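Local coordinates for protein proteophosphoglycan (Silicibacter pomeroyi DSS-3, PDB 2RE3) that is of unknown function but may take part in signal transduction, as a DUF1285-family protein whose new fold is built from repeated structural motifs, at residues G175-S179 / G180-P184; F114-H117 / V118-A122. One frame throughout, in Å; residues are numbered along the deposited sequence.

The two contacts are both tight antiparallel hairpins, yet they solve the problem of reversing the chain differently. The centre of interaction 2 lies about 8 Å from the centre of the chain, at the edge of a six-stranded mixed sheet; that of interaction 1 lies about 18 Å from it, in a separate three-stranded antiparallel sheet. Each buries one face and leaves part of itself near solvent. Interaction 1 turns through two residues and joins its strands with an aromatic pair, whereas interaction 2 uses a longer loop with a bulge and a threonine hydroxyl. Their nearest atoms stay about 6 Å apart, but Leu176 touches Leu112, and the Ser178 hydroxyl bonds Leu112 N and Ala124 O.

Interaction 1: G175-S179 / G180-P184; sequences GLWSS and GSFFP
Trp177 and Phe182 pack against each other across a two-residue beta hairpin, its strands 175-178 and 181-184 antiparallel and reversed by a type I' turn from Ser178 to Ser181. The aromatic pair is edge-to-face, with the edge of Phe182 directed at the face of the indole, the two planes at 53° and the centroids of the pyrrole and phenyl rings 4.7 Å apart. Phe182 CD1 comes closest at Trp177 NE1, 3.4 Å away, while Phe182 CB sits squarely over the benzo ring, 3.8 Å from its centroid. This double approach follows from the Phe182 side chain, whose CG lies anti to the backbone N (chi1 -178°). Trp177 NE1 itself donates to Glu170 in the neighbouring strand, a bond that would restrain the rotation of the indole.

Four backbone hydrogen bonds join the strands, in two reciprocal pairs. Leu176 and Phe183 form one, Phe183 N reaching Leu176 O at 2.8 Å, and Ser178 and Ser181 the other, next to the turn. Between them lies the non-hydrogen-bonded pair that carries the two rings, where the alpha carbon of Trp177 also makes a C-H...O contact with Ser181 O, 3.4 Å away. On the opposite face the Phe183 ring brings its edge toward Leu176 O.

Ser179 and Gly180 both have positive phi, as the type I' turn demands. A water spans the bend, donating to Ser179 O at 2.6 Å and hydrogen-bonded to Ser181 OG at the same distance.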
ATOM      1  N   GLY A 175      -4.327  -9.537  17.684  1.00 24.99           N
ATOM      2  CA  GLY A 175      -3.818  -9.441  16.312  1.00 24.79           C
ATOM      3  C   GLY A 175      -4.463 -10.401  15.340  1.00 25.62           C
ATOM      4  O   GLY A 175      -5.562 -10.944  15.598  1.00 28.15           O
ATOM      5  N   LEU A 176      -3.772 -10.639  14.227  1.00 25.78           N
ATOM      6  CA  LEU A 176      -4.333 -11.412  13.100  1.00 23.84           C
ATOM      7  C   LEU A 176      -3.427 -12.567  12.705  1.00 23.80           C
ATOM      8  O   LEU A 176      -2.229 -12.387  12.564  1.00 23.11           O
ATOM      9  CB  LEU A 176      -4.600 -10.486  11.901  1.00 23.15           C
ATOM     10  CG  LEU A 176      -5.732  -9.468  12.146  1.00 21.38           C
ATOM     11  CD1 LEU A 176      -5.743  -8.440  11.077  1.00 23.27           C
ATOM     12  CD2 LEU A 176      -7.054 -10.161  12.219  1.00 14.51           C
ATOM     13  N   TRP A 177      -4.008 -13.765  12.618  1.00 23.97           N
ATOM     14  CA  TRP A 177      -3.349 -14.906  12.024  1.00 23.33           C
ATOM     15  C   TRP A 177      -3.584 -14.855  10.538  1.00 24.06           C
ATOM     16  O   TRP A 177      -4.720 -14.717  10.114  1.00 24.78           O
ATOM     17  CB  TRP A 177      -3.933 -16.204  12.552  1.00 24.32           C
ATOM     18  CG  TRP A 177      -3.429 -16.578  13.908  1.00 24.48           C
ATOM     19  CD1 TRP A 177      -4.038 -16.336  15.100  1.00 23.73           C
ATOM     20  CD2 TRP A 177      -2.207 -17.244  14.206  1.00 23.21           C
ATOM     21  NE1 TRP A 177      -3.275 -16.810  16.127  1.00 22.63           N
ATOM     22  CE2 TRP A 177      -2.136 -17.371  15.611  1.00 22.61           C
ATOM     23  CE3 TRP A 177      -1.163 -17.751  13.424  1.00 24.92           C
ATOM     24  CZ2 TRP A 177      -1.068 -18.010  16.261  1.00 23.06           C
ATOM     25  CZ3 TRP A 177      -0.092 -18.393  14.069  1.00 24.33           C
ATOM     26  CH2 TRP A 177      -0.059 -18.514  15.476  1.00 21.96           C
ATOM     27  N   SER A 178      -2.521 -14.929   9.742  1.00 24.17           N
ATOM     28  CA  SER A 178      -2.666 -15.186   8.306  1.00 22.93           C
ATOM     29  C   SER A 178      -1.551 -16.076   7.821  1.00 21.96           C
ATOM     30  O   SER A 178      -0.409 -15.878   8.201  1.00 23.62           O
ATOM     31  CB  SER A 178      -2.672 -13.888   7.509  1.00 24.01           C
ATOM     32  OG  SER A 178      -2.948 -14.146   6.141  1.00 25.04           O
ATOM     33  N   SER A 179      -1.876 -17.054   6.985  1.00 21.85           N
ATOM     34  CA  SER A 179      -0.854 -17.923   6.350  1.00 23.43           C
ATOM     35  C   SER A 179       0.080 -18.569   7.357  1.00 23.58           C
ATOM     36  O   SER A 179       1.257 -18.714   7.070  1.00 23.63           O
ATOM     37  CB  SER A 179       0.022 -17.160   5.333  1.00 21.51           C
ATOM     38  OG  SER A 179      -0.743 -16.556   4.316  1.00 26.02           O
ATOM     39  N   GLY A 180      -0.416 -18.915   8.542  1.00 24.11           N
ATOM     40  CA  GLY A 180       0.434 -19.531   9.568  1.00 22.47           C
ATOM     41  C   GLY A 180       1.302 -18.621  10.418  1.00 25.48           C
ATOM     42  O   GLY A 180       2.068 -19.117  11.240  1.00 27.98           O
ATOM     43  N   SER A 181       1.199 -17.300  10.239  1.00 25.46           N
ATOM     44  CA  SER A 181       1.987 -16.339  11.008  1.00 25.38           C
ATOM     45  C   SER A 181       1.062 -15.396  11.772  1.00 25.98           C
ATOM     46  O   SER A 181      -0.071 -15.152  11.364  1.00 28.40           O
ATOM     47  CB  SER A 181       2.891 -15.528  10.072  1.00 26.91           C
ATOM     48  OG  SER A 181       3.951 -16.302   9.554  1.00 26.17           O
ATOM     49  N   PHE A 182       1.537 -14.880  12.893  1.00 25.12           N
ATOM     50  CA  PHE A 182       0.714 -14.052  13.752  1.00 25.00           C
ATOM     51  C   PHE A 182       1.204 -12.611  13.807  1.00 25.72           C
ATOM     52  O   PHE A 182       2.353 -12.347  14.153  1.00 28.60           O
ATOM     53  CB  PHE A 182       0.685 -14.612  15.171  1.00 25.78           C
ATOM     54  CG  PHE A 182      -0.183 -13.822  16.090  1.00 25.46           C
ATOM     55  CD1 PHE A 182      -1.563 -13.902  15.985  1.00 22.27           C
ATOM     56  CD2 PHE A 182       0.373 -12.939  17.000  1.00 26.46           C
ATOM     57  CE1 PHE A 182      -2.355 -13.149  16.771  1.00 25.15           C
ATOM     58  CE2 PHE A 182      -0.436 -12.187  17.832  1.00 25.91           C
ATOM     59  CZ  PHE A 182      -1.794 -12.288  17.719  1.00 26.59           C
ATOM     60  N   PHE A 183       0.308 -11.677  13.522  1.00 25.97           N
ATOM     61  CA  PHE A 183       0.661 -10.272  13.454  1.00 25.47           C
ATOM     62  C   PHE A 183      -0.008  -9.460  14.551  1.00 26.21           C
ATOM     63  O   PHE A 183      -1.217  -9.206  14.520  1.00 24.72           O
ATOM     64  CB  PHE A 183       0.320  -9.759  12.082  1.00 25.41           C
ATOM     65  CG  PHE A 183       0.977 -10.544  11.005  1.00 27.08           C
ATOM     66  CD1 PHE A 183       2.293 -10.290  10.663  1.00 23.75           C
ATOM     67  CD2 PHE A 183       0.309 -11.602  10.389  1.00 24.75           C
ATOM     68  CE1 PHE A 183       2.928 -11.071   9.702  1.00 25.82           C
ATOM     69  CE2 PHE A 183       0.943 -12.369   9.402  1.00 25.74           C
ATOM     70  CZ  PHE A 183       2.230 -12.096   9.048  1.00 23.02           C
ATOM     71  N   PRO A 184       0.786  -9.060  15.540  1.00 26.55           N
ATOM     72  CA  PRO A 184       0.241  -8.258  16.596  1.00 27.60           C
ATOM     73  C   PRO A 184      -0.164  -6.903  16.095  1.00 28.99           C
ATOM     74  O   PRO A 184       0.511  -6.311  15.237  1.00 30.74           O
ATOM     75  CB  PRO A 184       1.399  -8.127  17.589  1.00 28.28           C
ATOM     76  CG  PRO A 184       2.365  -9.215  17.243  1.00 29.30           C
ATOM     77  CD  PRO A 184       2.208  -9.365  15.752  1.00 28.24           C
TER
HETATM   78  O   HOH W   1       3.116 -16.841   7.113  1.00 27.36           O

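Interaction 2: F114-H117 / V118-A122; sequences FTTH and VGDSA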
ATOM      1  N   PHE A 114      -5.860  -9.478   0.705  1.00 25.44           N
ATOM      2  CA  PHE A 114      -6.246  -8.084   0.574  1.00 26.07           C
ATOM      3  C   PHE A 114      -6.234  -7.668  -0.891  1.00 26.98           C
ATOM      4  O   PHE A 114      -5.419  -8.160  -1.671  1.00 29.30           O
ATOM      5  CB  PHE A 114      -5.260  -7.215   1.310  1.00 26.83           C
ATOM      6  CG  PHE A 114      -5.340  -7.324   2.793  1.00 29.36           C
ATOM      7  CD1 PHE A 114      -4.638  -8.289   3.462  1.00 29.16           C
ATOM      8  CD2 PHE A 114      -6.102  -6.431   3.522  1.00 30.22           C
ATOM      9  CE1 PHE A 114      -4.703  -8.375   4.821  1.00 31.45           C
ATOM     10  CE2 PHE A 114      -6.154  -6.511   4.888  1.00 31.47           C
ATOM     11  CZ  PHE A 114      -5.459  -7.490   5.536  1.00 31.61           C
ATOM     12  N   THR A 115      -7.142  -6.772  -1.239  1.00 25.83           N
ATOM     13  CA  THR A 115      -7.164  -6.104  -2.517  1.00 26.66           C
ATOM     14  C   THR A 115      -7.009  -4.609  -2.250  1.00 28.06           C
ATOM     15  O   THR A 115      -7.652  -4.084  -1.308  1.00 28.69           O
ATOM     16  CB  THR A 115      -8.488  -6.384  -3.242  1.00 27.67           C
ATOM     17  OG1 THR A 115      -8.579  -7.797  -3.468  1.00 28.75           O
ATOM     18  CG2 THR A 115      -8.579  -5.632  -4.584  1.00 22.22           C
ATOM     19  N   THR A 116      -6.130  -3.967  -3.042  1.00 25.92           N
ATOM     20  CA  THR A 116      -5.833  -2.531  -2.963  1.00 25.86           C
ATOM     21  C   THR A 116      -6.712  -1.731  -3.915  1.00 27.61           C
ATOM     22  O   THR A 116      -7.407  -2.296  -4.776  1.00 31.03           O
ATOM     23  CB  THR A 116      -4.350  -2.235  -3.338  1.00 27.99           C
ATOM     24  OG1 THR A 116      -4.146  -2.526  -4.731  1.00 23.58           O
ATOM     25  CG2 THR A 116      -3.357  -3.075  -2.456  1.00 22.50           C
ATOM     26  N   HIS A 117      -6.670  -0.407  -3.795  1.00 26.65           N
ATOM     27  CA  HIS A 117      -7.547   0.458  -4.611  1.00 24.23           C
ATOM     28  C   HIS A 117      -7.151   0.501  -6.090  1.00 24.20           C
ATOM     29  O   HIS A 117      -7.851   1.066  -6.899  1.00 25.40           O
ATOM     30  CB  HIS A 117      -7.654   1.870  -3.999  1.00 21.61           C
ATOM     31  CG  HIS A 117      -6.453   2.748  -4.219  1.00 27.72           C
ATOM     32  ND1 HIS A 117      -5.188   2.439  -3.742  1.00 21.91           N
ATOM     33  CD2 HIS A 117      -6.340   3.955  -4.838  1.00 24.75           C
ATOM     34  CE1 HIS A 117      -4.359   3.422  -4.056  1.00 26.64           C
ATOM     35  NE2 HIS A 117      -5.027   4.342  -4.740  1.00 24.06           N
ATOM     36  N   VAL A 118      -6.022  -0.086  -6.444  1.00 25.43           N
ATOM     37  CA  VAL A 118      -5.610  -0.132  -7.835  1.00 25.66           C
ATOM     38  C   VAL A 118      -5.701  -1.577  -8.350  1.00 27.67           C
ATOM     39  O   VAL A 118      -5.200  -1.906  -9.417  1.00 27.82           O
ATOM     40  CB  VAL A 118      -4.214   0.444  -7.995  1.00 25.40           C
ATOM     41  CG1 VAL A 118      -4.205   1.917  -7.524  1.00 25.31           C
ATOM     42  CG2 VAL A 118      -3.168  -0.396  -7.202  1.00 22.47           C
ATOM     43  N   GLY A 119      -6.359  -2.437  -7.591  1.00 27.09           N
ATOM     44  CA  GLY A 119      -6.660  -3.756  -8.078  1.00 28.12           C
ATOM     45  C   GLY A 119      -5.665  -4.846  -7.728  1.00 29.83           C
ATOM     46  O   GLY A 119      -5.899  -5.999  -8.086  1.00 30.81           O
ATOM     47  N   ASP A 120      -4.569  -4.527  -7.039  1.00 30.02           N
ATOM     48  CA  ASP A 120      -3.603  -5.562  -6.716  1.00 29.80           C
ATOM     49  C   ASP A 120      -4.056  -6.393  -5.509  1.00 32.07           C
ATOM     50  O   ASP A 120      -4.795  -5.935  -4.630  1.00 33.94           O
ATOM     51  CB  ASP A 120      -2.224  -4.994  -6.431  1.00 30.18           C
ATOM     52  CG  ASP A 120      -1.584  -4.326  -7.640  1.00 33.11           C
ATOM     53  OD1 ASP A 120      -1.744  -4.820  -8.802  1.00 31.90           O
ATOM     54  OD2 ASP A 120      -0.891  -3.313  -7.384  1.00 27.85           O
ATOM     55  N   SER A 121      -3.567  -7.616  -5.476  1.00 31.18           N
ATOM     56  CA  SER A 121      -3.933  -8.589  -4.484  1.00 30.28           C
ATOM     57  C   SER A 121      -2.693  -8.868  -3.622  1.00 30.41           C
ATOM     58  O   SER A 121      -1.611  -9.057  -4.169  1.00 32.49           O
ATOM     59  CB  SER A 121      -4.351  -9.850  -5.231  1.00 28.29           C
ATOM     60  OG  SER A 121      -4.663 -10.882  -4.337  1.00 35.74           O
ATOM     61  N   ALA A 122      -2.830  -8.922  -2.296  1.00 29.69           N
ATOM     62  CA  ALA A 122      -1.700  -9.329  -1.435  1.00 28.95           C
ATOM     63  C   ALA A 122      -2.146 -10.312  -0.400  1.00 27.38           C
ATOM     64  O   ALA A 122      -2.999  -9.974   0.402  1.00 29.63           O
ATOM     65  CB  ALA A 122      -1.115  -8.143  -0.740  1.00 31.97           C
TER
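The His117 ring carries Val118 CG1 over one face, the methyl carbon 3.8 Å from the ring centroid and only 8° off its normal, a CH-pi contact between consecutive residues. The imidazole reaches this place because its CG stands between the backbone N and the carbonyl carbon (chi1 76°), which folds the ring back over the valine. The other flat group, the Phe114 ring, meets Ala122 O at its edge, near the ring plane; its body leads into the sheet core, against Ala98, Val101, Val145 and Ile155.

These residues belong to a beta hairpin at the edge of a six-stranded sheet, a worked case of a type I turn followed by a G1 bulge. The turn runs from Thr116 to Gly119 and is closed by Gly119 N, which donates to Thr116 O at 3.0 Å. Opposite the bulge residues Gly119 and Asp120, Thr116 N returns a bond to Asp120 O (2.9 Å), and the regular pairing resumes with two bonds between Phe114 and Ala122. Gly119 has the positive phi that this bulge position requires.

Thr116 adds a side-chain bond: its OG1 accepts from Asp120 N at 3.1 Å, bent to 135° at the hydrogen. The same oxygen lies 3.4 Å from Val118 CG2, where the two side chains cross obliquely. Val118 also rests on Val64, Arg65 and Ser68 of helix 61-68.

Thr116 thus grips the bend through N, O and OG1, satisfying in Asp120 N an amide that the bulge takes out of ordinary strand pairing. Asp120 OD2 is paired with Arg148 of strand 144-148 in a salt bridge, while the Asp120 backbone N and O are both taken by Thr116, so its charge and its backbone have separate partners.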